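Local structure of GAF (Saccharomyces cerevisiae, 1F5M) at the interface of chains A and B. The protein reduces the R-enantiomer of free methionine sulfoxide to methionine through a GAF domain, a reaction that protects the cell against oxidative stress. Coordinates in Å, arbitrary orientation; residue numbers count along the deposited sequence, not the author numbering. Chains: chain A/B, GAF.

Contacts 1 and 2 are neighbours, about 10 Å apart between the centres of their C-alpha atoms; both set the loop around A:Lys88 to A:Gln92 and the A:Cys125-A:Asp126 segment against the 3-10 helix 9-13 and helix 42-59 of chain B. On the same measure contact 3 lies about 20 Å from contact 1 and 21 Å from contact 2, with the chains exchanged. Residues 13 and 88 recur in contacts 1 and 3, and residues 35 and 48 in contacts 2 and 3. The deposited two-fold pair thus uses one loop-against-helices surface twice, an arrangement compatible with a homodimer, although the coordinates alone do not prove one in solution.

Contact 1: the interface of chains A and B. Residues chain A 88, 126; chain B 10, 13-14, 55.
A:Lys88, which buries 72 Å², runs its aliphatic stem past B:Ala10 and ends on the side-chain amide of B:Asn14. CG lies anti to the carbonyl carbon (chi1 -58°) and the chain is extended beyond it, which carries the terminal amino group NZ away from its own backbone. NZ donates to OD1 of B:Asn14 over 2.7 Å. It lies in the carbonyl plane on a lone pair, with a C=O...N angle of 135°, and the two side chains meet at about a right angle. Nearer the root, CB of A:Lys88 packs on the methyl CB of B:Ala10 at 3.7 Å. That methyl also meets A:Asp126, whose carboxylate carbon CG lies 3.7 Å from it, so two chain A side chains flank it, about 90° apart. Further along the stem, CG approaches CG1 of B:Val13 at 3.9 Å. The other end of the B:Asn14 amide is used as well: ND2 is 2.9 Å from a water oxygen, which is 2.8 Å from OD1 of A:Asp126. With OD1 tied to the lysine and ND2 to the water, rotation of the amide is restrained. The patch fastens the A:Lys88 loop and A:Asp126, next to disulfide-bonded A:Cys125, onto 3-10 helix 9-13 of chain B and the residue after it.

Contact 2: the interface of chains A and B. Residues chain A 82, 90-92, 125; chain B 9, 35, 48.
The imidazole of B:His9 receives A:Cys91 on one face: CA sits 3.5 Å above the plane, over the ring centre, as a CH-pi contact. At the ring's edge, in plane, lies NE2 of A:Gln92, whose amide is turned 86° from the imidazole. In this GAF-fold free methionine-R-sulfoxide reductase, A:Cys91 is disulfide-bonded to A:Cys125 (SG to SG, 2.1 Å), and the histidine of the partner chain lies beside that bridge, with ND1 3.7 Å from SG of A:Cys91. NE2 of B:His9 donates to OE1 of A:Gln92 at 2.8 Å; it approaches from above the carbonyl plane, 47° out of it, and therefore not along a lone pair. The bend at chi2 (95°) turns the glutamine amide to span two partners. Its NE2 reaches 3.0 Å to the backbone O of B:Leu35, near the end of helix 21-36, and lies in that carbonyl's plane, on a lone pair. The amide of B:Asn48 grips one backbone residue twice. OD1 accepts from N of A:Ala90 at 3.0 Å, while ND2 gives its hydrogen to O of A:Ala90 at 3.1 Å; the pair fixes the orientation of the amide. CD1 of A:Leu82 packs against the amide carbon CG of B:Asn48 at 3.6 Å.

Contact 3: the interface of chains A and B. Residues chain A 12-13, 35, 48, 51-52; chain B 85, 88-89.
B:Val89, with 84 Å² hidden by chain A, pushes its branched side chain among A:Leu35, A:Asn48, A:Ser51 and A:Leu52. At its root, CB of B:Val89 lies 3.7 Å from the amide oxygen OD1 of A:Asn48, whose side chain crosses the valine at about a right angle. Beyond CB the two methyls part. CG1, anti to the backbone N (chi1 164°), continues past the asparagine amide to the end of A:Leu35, where it meets CD2 at 3.6 Å, tip to tip. A:Leu35 is in turn backed within its own chain by A:His12, over whose ring centre CD1 stands. CG2, pointing away from the carbonyl carbon, drops onto helix 42-59 instead: CB of A:Ser51 is 3.8 Å away. The same methyl touches CG of A:Leu52 at 3.9 Å, the two side chains meeting at a slant. B:Phe85 presents its ring rim to the same helix. Its CZ lies 3.4 Å from OD1 of A:Asn48, with ring and amide planes 71° apart, and 3.8 Å from CB of A:Ser51. On the other flank, CG2 of A:Val13 presses tightly on CG of B:Lys88 at 3.5 Å. In the fold, the B:Lys88-B:Val89 loop, following strand 79-85, fits between helices 21-36 and 42-59 and the 3-10 helix 9-13 of chain A.

Contact 1: the interface of chains A and B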
# COMPACT_ATOMS: atom_id res chain seq x y z
N LYS A 88 1.30 -8.86 -1.96
CA LYS A 88 2.72 -9.21 -1.85
C LYS A 88 3.56 -8.27 -2.71
O LYS A 88 3.03 -7.61 -3.59
CB LYS A 88 3.00 -10.68 -2.22
CG LYS A 88 2.20 -11.68 -1.37
CD LYS A 88 2.59 -13.13 -1.65
CE LYS A 88 1.70 -14.07 -0.82
NZ LYS A 88 2.10 -15.48 -1.08
N ASP A 126 3.42 -12.02 -9.06
CA ASP A 126 3.12 -13.09 -8.08
C ASP A 126 2.94 -14.36 -8.92
O ASP A 126 2.06 -14.44 -9.81
CB ASP A 126 1.83 -12.79 -7.29
CG ASP A 126 1.58 -13.77 -6.13
OD1 ASP A 126 1.97 -14.94 -6.26
OD2 ASP A 126 1.00 -13.39 -5.08
N ALA B 10 6.87 -11.53 -5.60
CA ALA B 10 6.12 -11.93 -4.41
C ALA B 10 6.90 -12.84 -3.43
O ALA B 10 6.59 -12.89 -2.23
CB ALA B 10 4.82 -12.59 -4.84
N VAL B 13 8.31 -12.37 0.18
CA VAL B 13 7.42 -12.46 1.31
C VAL B 13 6.95 -13.91 1.50
O VAL B 13 6.05 -14.20 2.30
CB VAL B 13 6.26 -11.42 1.03
CG1 VAL B 13 4.94 -11.97 1.36
CG2 VAL B 13 6.57 -10.11 1.73
N ASN B 14 7.58 -14.83 0.78
CA ASN B 14 7.24 -16.24 0.88
C ASN B 14 8.40 -16.97 1.53
O ASN B 14 9.40 -17.27 0.88
CB ASN B 14 6.98 -16.87 -0.51
CG ASN B 14 5.72 -16.32 -1.18
OD1 ASN B 14 4.72 -16.03 -0.51
ND2 ASN B 14 5.76 -16.22 -2.49
N HIS B 55 4.24 -8.78 6.07
CA HIS B 55 4.45 -10.21 6.06
C HIS B 55 5.45 -10.70 7.09
O HIS B 55 5.28 -11.79 7.63
CB HIS B 55 4.83 -10.66 4.66
CG HIS B 55 3.70 -10.53 3.68
ND1 HIS B 55 2.68 -11.46 3.60
CD2 HIS B 55 3.36 -9.52 2.86
CE1 HIS B 55 1.76 -11.02 2.76
NE2 HIS B 55 2.14 -9.84 2.31
O HOH W 1 3.33 -16.16 -4.16

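Contact 2: the interface of chains A and B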
# COMPACT_ATOMS: atom_id res chain seq x y z
N LEU A 82 5.41 1.44 -9.94
CA LEU A 82 4.68 0.85 -8.81
C LEU A 82 4.14 1.94 -7.88
O LEU A 82 4.86 2.87 -7.56
CB LEU A 82 5.62 -0.06 -8.00
CG LEU A 82 5.10 -1.39 -7.40
CD1 LEU A 82 5.88 -1.68 -6.08
CD2 LEU A 82 3.62 -1.37 -7.14
N ALA A 90 5.67 -6.52 -5.44
CA ALA A 90 5.36 -6.46 -6.85
C ALA A 90 6.46 -5.83 -7.69
O ALA A 90 7.36 -5.19 -7.17
CB ALA A 90 4.05 -5.65 -7.03
N CYS A 91 6.35 -6.03 -9.02
CA CYS A 91 7.27 -5.49 -9.99
C CYS A 91 7.33 -3.97 -9.88
O CYS A 91 6.30 -3.30 -9.74
CB CYS A 91 6.82 -5.88 -11.42
SG CYS A 91 6.34 -7.63 -11.65
N GLN A 92 8.53 -3.40 -9.98
CA GLN A 92 8.72 -1.97 -9.81
C GLN A 92 8.34 -1.07 -10.97
O GLN A 92 7.93 0.08 -10.77
CB GLN A 92 10.17 -1.67 -9.43
CG GLN A 92 10.61 -2.47 -8.22
CD GLN A 92 11.33 -3.76 -8.59
OE1 GLN A 92 11.05 -4.38 -9.63
NE2 GLN A 92 12.27 -4.17 -7.73
N CYS A 125 4.03 -10.77 -11.30
CA CYS A 125 4.69 -10.25 -10.11
C CYS A 125 4.52 -11.27 -9.00
O CYS A 125 5.38 -11.41 -8.12
CB CYS A 125 4.17 -8.86 -9.68
SG CYS A 125 4.34 -7.66 -11.05
N HIS B 9 8.57 -11.57 -7.82
CA HIS B 9 8.68 -10.51 -6.81
C HIS B 9 8.03 -10.89 -5.50
O HIS B 9 8.57 -10.64 -4.42
CB HIS B 9 8.06 -9.19 -7.33
CG HIS B 9 8.94 -8.44 -8.27
ND1 HIS B 9 9.18 -8.87 -9.56
CD2 HIS B 9 9.68 -7.32 -8.11
CE1 HIS B 9 10.03 -8.05 -10.14
NE2 HIS B 9 10.35 -7.10 -9.28
N LEU B 35 15.21 -4.88 -3.73
CA LEU B 35 14.00 -4.36 -4.37
C LEU B 35 14.08 -2.89 -4.69
O LEU B 35 13.44 -2.42 -5.65
CB LEU B 35 12.77 -4.63 -3.50
CG LEU B 35 12.37 -6.10 -3.42
CD1 LEU B 35 11.42 -6.33 -2.27
CD2 LEU B 35 11.75 -6.52 -4.76
N ASN B 48 6.59 -1.44 -1.63
CA ASN B 48 7.10 -2.80 -1.44
C ASN B 48 7.58 -2.93 0.01
O ASN B 48 7.39 -3.98 0.65
CB ASN B 48 8.24 -3.11 -2.40
CG ASN B 48 7.72 -3.67 -3.72
OD1 ASN B 48 6.65 -4.25 -3.75
ND2 ASN B 48 8.45 -3.51 -4.79

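Contact 3: the interface of chains A and B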
# COMPACT_ATOMS: atom_id res chain seq x y z
N HIS A 12 -14.54 1.87 7.31
CA HIS A 12 -14.95 1.84 5.91
C HIS A 12 -14.80 0.44 5.32
O HIS A 12 -15.44 0.12 4.32
CB HIS A 12 -14.09 2.81 5.08
CG HIS A 12 -14.50 4.25 5.18
ND1 HIS A 12 -15.53 4.78 4.43
CD2 HIS A 12 -14.04 5.25 5.97
CE1 HIS A 12 -15.68 6.06 4.75
NE2 HIS A 12 -14.79 6.37 5.68
N VAL A 13 -13.97 -0.41 5.91
CA VAL A 13 -13.81 -1.73 5.32
C VAL A 13 -14.54 -2.86 6.00
O VAL A 13 -14.04 -3.95 6.11
CB VAL A 13 -12.32 -2.14 5.09
CG1 VAL A 13 -11.69 -1.21 4.05
CG2 VAL A 13 -11.51 -2.12 6.42
N LEU A 35 -13.33 9.68 1.75
CA LEU A 35 -11.93 9.73 2.16
C LEU A 35 -11.03 10.63 1.36
O LEU A 35 -10.07 11.13 1.91
CB LEU A 35 -11.32 8.33 2.20
CG LEU A 35 -12.00 7.43 3.24
CD1 LEU A 35 -11.98 5.98 2.80
CD2 LEU A 35 -11.26 7.62 4.59
N ASN A 48 -5.34 4.62 0.40
CA ASN A 48 -6.63 4.25 1.04
C ASN A 48 -7.49 3.52 0.01
O ASN A 48 -8.23 2.56 0.33
CB ASN A 48 -7.33 5.53 1.61
CG ASN A 48 -6.94 5.78 3.08
OD1 ASN A 48 -6.52 4.84 3.77
ND2 ASN A 48 -7.11 7.00 3.58
N SER A 51 -6.83 -0.30 -0.08
CA SER A 51 -7.37 -0.98 1.05
C SER A 51 -8.86 -1.19 0.83
O SER A 51 -9.41 -2.27 1.12
CB SER A 51 -7.12 -0.12 2.30
OG SER A 51 -7.54 -0.86 3.40
N LEU A 52 -9.54 -0.15 0.38
CA LEU A 52 -10.96 -0.30 0.04
C LEU A 52 -11.14 -1.47 -0.95
O LEU A 52 -11.95 -2.38 -0.70
CB LEU A 52 -11.52 0.98 -0.59
CG LEU A 52 -11.70 2.13 0.41
CD1 LEU A 52 -12.03 3.43 -0.33
CD2 LEU A 52 -12.78 1.77 1.38
N PHE B 85 0.75 1.64 2.54
CA PHE B 85 0.57 0.82 3.71
C PHE B 85 -0.16 -0.47 3.42
O PHE B 85 -0.82 -0.61 2.37
CB PHE B 85 -0.24 1.59 4.78
CG PHE B 85 -1.71 1.81 4.42
CD1 PHE B 85 -2.67 0.82 4.69
CD2 PHE B 85 -2.11 2.97 3.77
CE1 PHE B 85 -4.04 1.00 4.30
CE2 PHE B 85 -3.46 3.18 3.38
CZ PHE B 85 -4.43 2.19 3.65
N LYS B 88 -5.99 -1.66 7.04
CA LYS B 88 -7.24 -0.99 6.78
C LYS B 88 -7.04 0.49 6.56
O LYS B 88 -6.02 1.02 6.95
CB LYS B 88 -8.22 -1.23 7.92
CG LYS B 88 -8.52 -2.69 8.09
CD LYS B 88 -9.40 -2.87 9.30
CE LYS B 88 -9.91 -4.32 9.37
NZ LYS B 88 -10.68 -4.50 10.62
N VAL B 89 -8.01 1.13 5.89
CA VAL B 89 -8.03 2.58 5.61
C VAL B 89 -7.58 3.39 6.87
O VAL B 89 -7.93 3.06 8.00
CB VAL B 89 -9.46 2.96 5.11
CG1 VAL B 89 -9.70 4.45 5.15
CG2 VAL B 89 -9.61 2.44 3.63